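Local coordinates for PG_0823 protein (Porphyromonas gingivalis, PDB 2FSW) that probably binds DNA as a dimeric winged helix-turn-helix transcriptional regulator of the HxlR type, at residues W26-I31 / E59-L63; I34-R40 / R80-L85. The contacts are given in a common frame with arbitrary orientation. Residues are numbered along the deposited sequence.

Interaction 1: W26-I31 / E59-L63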
loop_
_atom_site.group_PDB
_atom_site.type_symbol
_atom_site.label_atom_id
_atom_site.label_comp_id
_atom_site.label_asym_id
_atom_site.label_seq_id
_atom_site.Cartn_x
_atom_site.Cartn_y
_atom_site.Cartn_z
ATOM N N TRP B 26 -7.338 -3.807 -2.520
ATOM C CA TRP B 26 -8.303 -4.114 -1.461
ATOM C C TRP B 26 -7.711 -4.619 -0.156
ATOM O O TRP B 26 -8.369 -4.546 0.881
ATOM C CB TRP B 26 -9.339 -5.131 -1.968
ATOM C CG TRP B 26 -10.000 -4.752 -3.257
ATOM C CD1 TRP B 26 -9.873 -5.397 -4.456
ATOM C CD2 TRP B 26 -10.906 -3.656 -3.484
ATOM N NE1 TRP B 26 -10.649 -4.779 -5.413
ATOM C CE2 TRP B 26 -11.295 -3.712 -4.845
ATOM C CE3 TRP B 26 -11.442 -2.652 -2.668
ATOM C CZ2 TRP B 26 -12.183 -2.791 -5.411
ATOM C CZ3 TRP B 26 -12.318 -1.739 -3.227
ATOM C CH2 TRP B 26 -12.681 -1.812 -4.588
ATOM N N THR B 27 -6.489 -5.142 -0.207
ATOM C CA THR B 27 -5.849 -5.769 0.963
ATOM C C THR B 27 -5.921 -4.946 2.260
ATOM O O THR B 27 -6.459 -5.412 3.256
ATOM C CB THR B 27 -4.374 -6.150 0.676
ATOM O OG1 THR B 27 -4.309 -6.932 -0.525
ATOM C CG2 THR B 27 -3.802 -6.966 1.814
ATOM N N LEU B 28 -5.363 -3.736 2.231
ATOM C CA LEU B 28 -5.284 -2.893 3.418
ATOM C C LEU B 28 -6.637 -2.365 3.865
ATOM O O LEU B 28 -6.857 -2.165 5.064
ATOM C CB LEU B 28 -4.297 -1.736 3.197
ATOM C CG LEU B 28 -2.843 -2.196 3.146
ATOM C CD1 LEU B 28 -1.922 -1.084 2.639
ATOM C CD2 LEU B 28 -2.419 -2.709 4.536
ATOM N N LEU B 29 -7.530 -2.132 2.898
ATOM C CA LEU B 29 -8.896 -1.677 3.194
ATOM C C LEU B 29 -9.715 -2.738 3.928
ATOM O O LEU B 29 -10.487 -2.428 4.834
ATOM C CB LEU B 29 -9.635 -1.291 1.899
ATOM C CG LEU B 29 -9.556 0.178 1.447
ATOM C CD1 LEU B 29 -10.150 0.314 0.056
ATOM C CD2 LEU B 29 -10.267 1.126 2.443
ATOM N N ILE B 30 -9.563 -3.987 3.513
ATOM C CA ILE B 30 -10.183 -5.105 4.209
ATOM C C ILE B 30 -9.711 -5.163 5.668
ATOM O O ILE B 30 -10.536 -5.253 6.588
ATOM C CB ILE B 30 -9.957 -6.443 3.441
ATOM C CG1 ILE B 30 -10.841 -6.448 2.185
ATOM C CG2 ILE B 30 -10.275 -7.627 4.335
ATOM C CD1 ILE B 30 -10.405 -7.377 1.058
ATOM N N ILE B 31 -8.392 -5.072 5.866
ATOM C CA ILE B 31 -7.799 -5.109 7.196
ATOM C C ILE B 31 -8.311 -3.913 8.006
ATOM O O ILE B 31 -8.707 -4.080 9.160
ATOM C CB ILE B 31 -6.227 -5.190 7.147
ATOM C CG1 ILE B 31 -5.792 -6.523 6.507
ATOM C CG2 ILE B 31 -5.623 -5.067 8.542
ATOM C CD1 ILE B 31 -4.300 -6.649 6.216
ATOM N N GLU B 59 -9.241 -12.172 -2.119
ATOM C CA GLU B 59 -8.509 -11.362 -1.143
ATOM C C GLU B 59 -8.641 -11.932 0.276
ATOM O O GLU B 59 -7.654 -12.054 0.993
ATOM C CB GLU B 59 -8.963 -9.903 -1.218
ATOM C CG GLU B 59 -8.006 -8.913 -0.586
ATOM C CD GLU B 59 -6.730 -8.736 -1.373
ATOM O OE1 GLU B 59 -6.799 -8.318 -2.553
ATOM O OE2 GLU B 59 -5.655 -9.003 -0.798
ATOM N N LEU B 60 -9.854 -12.315 0.666
ATOM C CA LEU B 60 -10.064 -13.019 1.938
ATOM C C LEU B 60 -9.247 -14.312 2.034
ATOM O O LEU B 60 -8.687 -14.604 3.088
ATOM C CB LEU B 60 -11.553 -13.291 2.197
ATOM C CG LEU B 60 -12.421 -12.085 2.603
ATOM C CD1 LEU B 60 -13.915 -12.438 2.594
ATOM C CD2 LEU B 60 -12.004 -11.462 3.948
ATOM N N LYS B 61 -9.163 -15.063 0.934
ATOM C CA LYS B 61 -8.348 -16.285 0.888
ATOM C C LYS B 61 -6.861 -15.972 1.027
ATOM O O LYS B 61 -6.157 -16.595 1.820
ATOM C CB LYS B 61 -8.581 -17.080 -0.404
ATOM C CG LYS B 61 -7.800 -18.394 -0.429
ATOM C CD LYS B 61 -7.564 -18.971 -1.831
ATOM C CE LYS B 61 -6.459 -18.243 -2.635
ATOM N NZ LYS B 61 -5.479 -17.364 -1.877
ATOM N N PHE B 62 -6.396 -15.008 0.239
ATOM C CA PHE B 62 -5.015 -14.525 0.300
ATOM C C PHE B 62 -4.608 -14.175 1.740
ATOM O O PHE B 62 -3.621 -14.701 2.253
ATOM C CB PHE B 62 -4.855 -13.340 -0.660
ATOM C CG PHE B 62 -3.492 -12.711 -0.653
ATOM C CD1 PHE B 62 -2.426 -13.312 -1.327
ATOM C CD2 PHE B 62 -3.281 -11.489 -0.006
ATOM C CE1 PHE B 62 -1.160 -12.715 -1.335
ATOM C CE2 PHE B 62 -2.024 -10.888 -0.006
ATOM C CZ PHE B 62 -0.962 -11.502 -0.674
ATOM N N LEU B 63 -5.400 -13.325 2.392
ATOM C CA LEU B 63 -5.115 -12.868 3.759
ATOM C C LEU B 63 -5.134 -13.974 4.820
ATOM O O LEU B 63 -4.363 -13.924 5.785
ATOM C CB LEU B 63 -6.073 -11.746 4.161
ATOM C CG LEU B 63 -6.003 -10.407 3.417
ATOM C CD1 LEU B 63 -7.225 -9.589 3.765
ATOM C CD2 LEU B 63 -4.707 -9.650 3.749
#
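The short helical segments 27-31 and 59-63 cross at -80°, nearly perpendicular, with their axes 10.6 Å apart at closest approach. The backbones come nearest at their N-terminal ends, where T27 CA and E59 CA are 6.5 Å apart; I30 CA and L60 CA follow at 8.2 Å. This crossing belongs to the winged helix-turn-helix domain: helix 27-34 packs against helix 53-65, which follows helix 41-47 and so occupies the position of the recognition helix, probably the one that reads DNA as in related HxlR proteins. The interface is small, 313 Å² over both sides, but largely buried. I30 is its apolar hub: its CB points at the other helix, CG2 lies 3.7 Å from L63 CD1 and 4.2 Å from L60 CD2, and CD1 presses on the aliphatic part of E59, 3.3 Å from CG. L63 reaches back between the residues one helical turn apart on the other side, its CD2 3.4 Å from T27 CG2 and 3.9 Å from I31 CD1. L60 also touches Y41 and L44 of helix 41-47, a contact that ties together the two helices of the helix-turn-helix, while I31 leans on I96 of helix 93-106. W26 sets out toward E59, but its indole turns away to I48 and I51 and to R16 of the second subunit. One polar link is set into this apolar surface. E59 bends its side chain over so that its carboxylate meets the first turn of helix 27-34, where T27 OG1 donates a very short hydrogen bond of 2.5 Å to E59 OE2.

Interaction 2: I34-R40 / R80-L85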
loop_
_atom_site.group_PDB
_atom_site.type_symbol
_atom_site.label_atom_id
_atom_site.label_comp_id
_atom_site.label_asym_id
_atom_site.label_seq_id
_atom_site.Cartn_x
_atom_site.Cartn_y
_atom_site.Cartn_z
ATOM N N ILE B 34 -12.092 -4.837 8.956
ATOM C CA ILE B 34 -12.097 -5.815 10.047
ATOM C C ILE B 34 -11.679 -5.143 11.368
ATOM O O ILE B 34 -12.435 -5.179 12.347
ATOM C CB ILE B 34 -11.220 -7.051 9.747
ATOM C CG1 ILE B 34 -11.741 -7.799 8.505
ATOM C CG2 ILE B 34 -11.208 -7.990 10.952
ATOM C CD1 ILE B 34 -10.713 -8.787 7.903
ATOM N N ASN B 35 -10.499 -4.515 11.382
ATOM C CA ASN B 35 -10.011 -3.785 12.548
ATOM C C ASN B 35 -9.942 -4.716 13.777
ATOM O O ASN B 35 -9.423 -5.831 13.692
ATOM C CB ASN B 35 -10.884 -2.539 12.810
ATOM C CG ASN B 35 -10.061 -1.287 13.134
ATOM O OD1 ASN B 35 -9.769 -0.458 12.245
ATOM N ND2 ASN B 35 -9.695 -1.133 14.404
ATOM N N ARG B 36 -10.497 -4.265 14.896
ATOM C CA ARG B 36 -10.373 -4.958 16.174
ATOM C C ARG B 36 -11.669 -5.615 16.598
ATOM O O ARG B 36 -11.937 -5.777 17.788
ATOM C CB ARG B 36 -9.922 -3.982 17.251
ATOM C CG ARG B 36 -8.529 -3.474 17.035
ATOM C CD ARG B 36 -8.173 -2.436 18.072
ATOM N NE ARG B 36 -7.124 -1.577 17.545
ATOM C CZ ARG B 36 -5.828 -1.841 17.632
ATOM N NH1 ARG B 36 -5.416 -2.947 18.252
ATOM N NH2 ARG B 36 -4.951 -0.997 17.098
ATOM N N ARG B 37 -12.472 -5.990 15.616
ATOM C CA ARG B 37 -13.753 -6.598 15.885
ATOM C C ARG B 37 -13.980 -7.826 15.015
ATOM O O ARG B 37 -13.129 -8.205 14.213
ATOM C CB ARG B 37 -14.893 -5.570 15.746
ATOM C CG ARG B 37 -14.872 -4.691 14.513
ATOM C CD ARG B 37 -15.455 -5.371 13.295
ATOM N NE ARG B 37 -15.328 -4.506 12.120
ATOM C CZ ARG B 37 -16.284 -3.691 11.672
ATOM N NH1 ARG B 37 -17.460 -3.629 12.284
ATOM N NH2 ARG B 37 -16.068 -2.936 10.602
ATOM N N ILE B 38 -15.126 -8.458 15.227
ATOM C CA ILE B 38 -15.560 -9.605 14.453
ATOM C C ILE B 38 -16.570 -9.094 13.444
ATOM O O ILE B 38 -17.536 -8.400 13.798
ATOM C CB ILE B 38 -16.252 -10.662 15.346
ATOM C CG1 ILE B 38 -15.487 -10.875 16.669
ATOM C CG2 ILE B 38 -16.511 -11.953 14.565
ATOM C CD1 ILE B 38 -14.187 -11.658 16.564
ATOM N N ILE B 39 -16.351 -9.444 12.185
ATOM C CA ILE B 39 -17.224 -8.986 11.121
ATOM C C ILE B 39 -17.645 -10.144 10.226
ATOM O O ILE B 39 -16.807 -10.947 9.780
ATOM C CB ILE B 39 -16.586 -7.807 10.320
ATOM C CG1 ILE B 39 -17.597 -7.185 9.343
ATOM C CG2 ILE B 39 -15.282 -8.242 9.626
ATOM C CD1 ILE B 39 -17.207 -5.786 8.844
ATOM N N ARG B 40 -18.956 -10.241 10.002
ATOM C CA ARG B 40 -19.534 -11.181 9.046
ATOM C C ARG B 40 -19.130 -10.793 7.635
ATOM O O ARG B 40 -18.986 -9.609 7.338
ATOM C CB ARG B 40 -21.062 -11.178 9.144
ATOM C CG ARG B 40 -21.668 -12.384 9.855
ATOM C CD ARG B 40 -22.998 -12.798 9.212
ATOM N NE ARG B 40 -22.826 -13.207 7.813
ATOM C CZ ARG B 40 -23.179 -12.479 6.759
ATOM N NH1 ARG B 40 -23.753 -11.294 6.919
ATOM N NH2 ARG B 40 -22.959 -12.943 5.538
ATOM N N ARG B 80 -23.020 -18.847 8.371
ATOM C CA ARG B 80 -22.245 -17.605 8.291
ATOM C C ARG B 80 -20.733 -17.811 8.470
ATOM O O ARG B 80 -20.304 -18.743 9.164
ATOM C CB ARG B 80 -22.773 -16.580 9.308
ATOM C CG ARG B 80 -22.463 -16.913 10.758
ATOM C CD ARG B 80 -22.634 -15.708 11.663
ATOM N NE ARG B 80 -23.942 -15.723 12.305
ATOM C CZ ARG B 80 -24.174 -16.244 13.510
ATOM N NH1 ARG B 80 -23.178 -16.783 14.213
ATOM N NH2 ARG B 80 -25.405 -16.225 14.015
ATOM N N VAL B 81 -19.946 -16.949 7.817
ATOM C CA VAL B 81 -18.511 -16.811 8.097
ATOM C C VAL B 81 -18.223 -15.515 8.846
ATOM O O VAL B 81 -18.732 -14.452 8.487
ATOM C CB VAL B 81 -17.601 -16.814 6.826
ATOM C CG1 VAL B 81 -16.953 -18.177 6.615
ATOM C CG2 VAL B 81 -18.340 -16.306 5.577
ATOM N N GLU B 82 -17.406 -15.616 9.887
ATOM C CA GLU B 82 -16.934 -14.446 10.610
ATOM C C GLU B 82 -15.429 -14.345 10.462
ATOM O O GLU B 82 -14.732 -15.365 10.476
ATOM C CB GLU B 82 -17.331 -14.515 12.085
ATOM C CG GLU B 82 -18.752 -14.045 12.318
ATOM C CD GLU B 82 -19.258 -14.221 13.740
ATOM O OE1 GLU B 82 -18.472 -14.584 14.647
ATOM O OE2 GLU B 82 -20.469 -13.979 13.944
ATOM N N TYR B 83 -14.949 -13.111 10.291
ATOM C CA TYR B 83 -13.524 -12.823 10.187
ATOM C C TYR B 83 -13.051 -11.879 11.286
ATOM O O TYR B 83 -13.761 -10.951 11.680
ATOM C CB TYR B 83 -13.192 -12.230 8.813
ATOM C CG TYR B 83 -13.361 -13.203 7.669
ATOM C CD1 TYR B 83 -12.329 -14.072 7.312
ATOM C CD2 TYR B 83 -14.556 -13.255 6.934
ATOM C CE1 TYR B 83 -12.481 -14.971 6.255
ATOM C CE2 TYR B 83 -14.715 -14.146 5.887
ATOM C CZ TYR B 83 -13.673 -15.001 5.545
ATOM O OH TYR B 83 -13.826 -15.898 4.492
ATOM N N SER B 84 -11.845 -12.133 11.780
ATOM C CA SER B 84 -11.167 -11.223 12.707
ATOM C C SER B 84 -9.686 -11.198 12.387
ATOM O O SER B 84 -9.195 -12.055 11.646
ATOM C CB SER B 84 -11.378 -11.652 14.155
ATOM O OG SER B 84 -10.984 -12.997 14.335
ATOM N N LEU B 85 -8.975 -10.223 12.941
ATOM C CA LEU B 85 -7.542 -10.148 12.719
ATOM C C LEU B 85 -6.817 -11.088 13.670
ATOM O O LEU B 85 -7.192 -11.203 14.846
ATOM C CB LEU B 85 -7.001 -8.703 12.887
ATOM C CG LEU B 85 -7.441 -7.597 11.905
ATOM C CD1 LEU B 85 -6.607 -6.325 12.095
ATOM C CD2 LEU B 85 -7.418 -8.039 10.426
HETATM O O HOH W 1 -10.402 -8.161 14.600
HETATM O O HOH W 2 -21.722 -15.011 5.953
#
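I34, the last residue of its helix, turns its side chain onto the end of strand 80-85: CG2 lies 3.7 Å from S84 CA and 3.8 Å from L85 CD2. N35 then leaves helical geometry with positive phi, and a type II' turn from I34 to R37 reverses the chain. Water 1 fills the gap beside it, donating to N35 O (2.7 Å) and R37 O (2.8 Å) and accepting from L85 N (3.0 Å). R37 NH2 is hydrogen-bonded back to Q33 O. I38 CD1 covers S84 CB at 3.7 Å. I39 pairs with Y83 in the antiparallel sheet of the winged-helix fold, where 80-85 is the central strand; I39 N to Y83 O is 3.0 Å and Y83 N to I39 O 2.9 Å. R40, in a non-hydrogen-bonded pair with E82, runs past R80, NE 3.7 Å from R80 CB, and its NH2 donates to water 2 at a very short 2.4 Å in the conformer given; this water also accepts from V81 N.

From the N terminus the chain enters helix 27-34, whose N-terminal part supplies one side of interaction 1; its last residue, the turn and strand 39-40 form the first side of interaction 2. Helices 41-47 and 53-65 follow, and residues 59-63 close the loop of interaction 1. Strand 69-74 leads on to strand 80-85, which closes interaction 2. The two loops cross rather than nest, so the continuous piece 26-40 is held at one end to helix 53-65 and at the other to the wing sheet. The contacts also meet directly: L60 CD1 packs 3.8 Å from Y83 CE2, and I31 CG2 3.9 Å from L85 CD1, joining helices and sheet in one core.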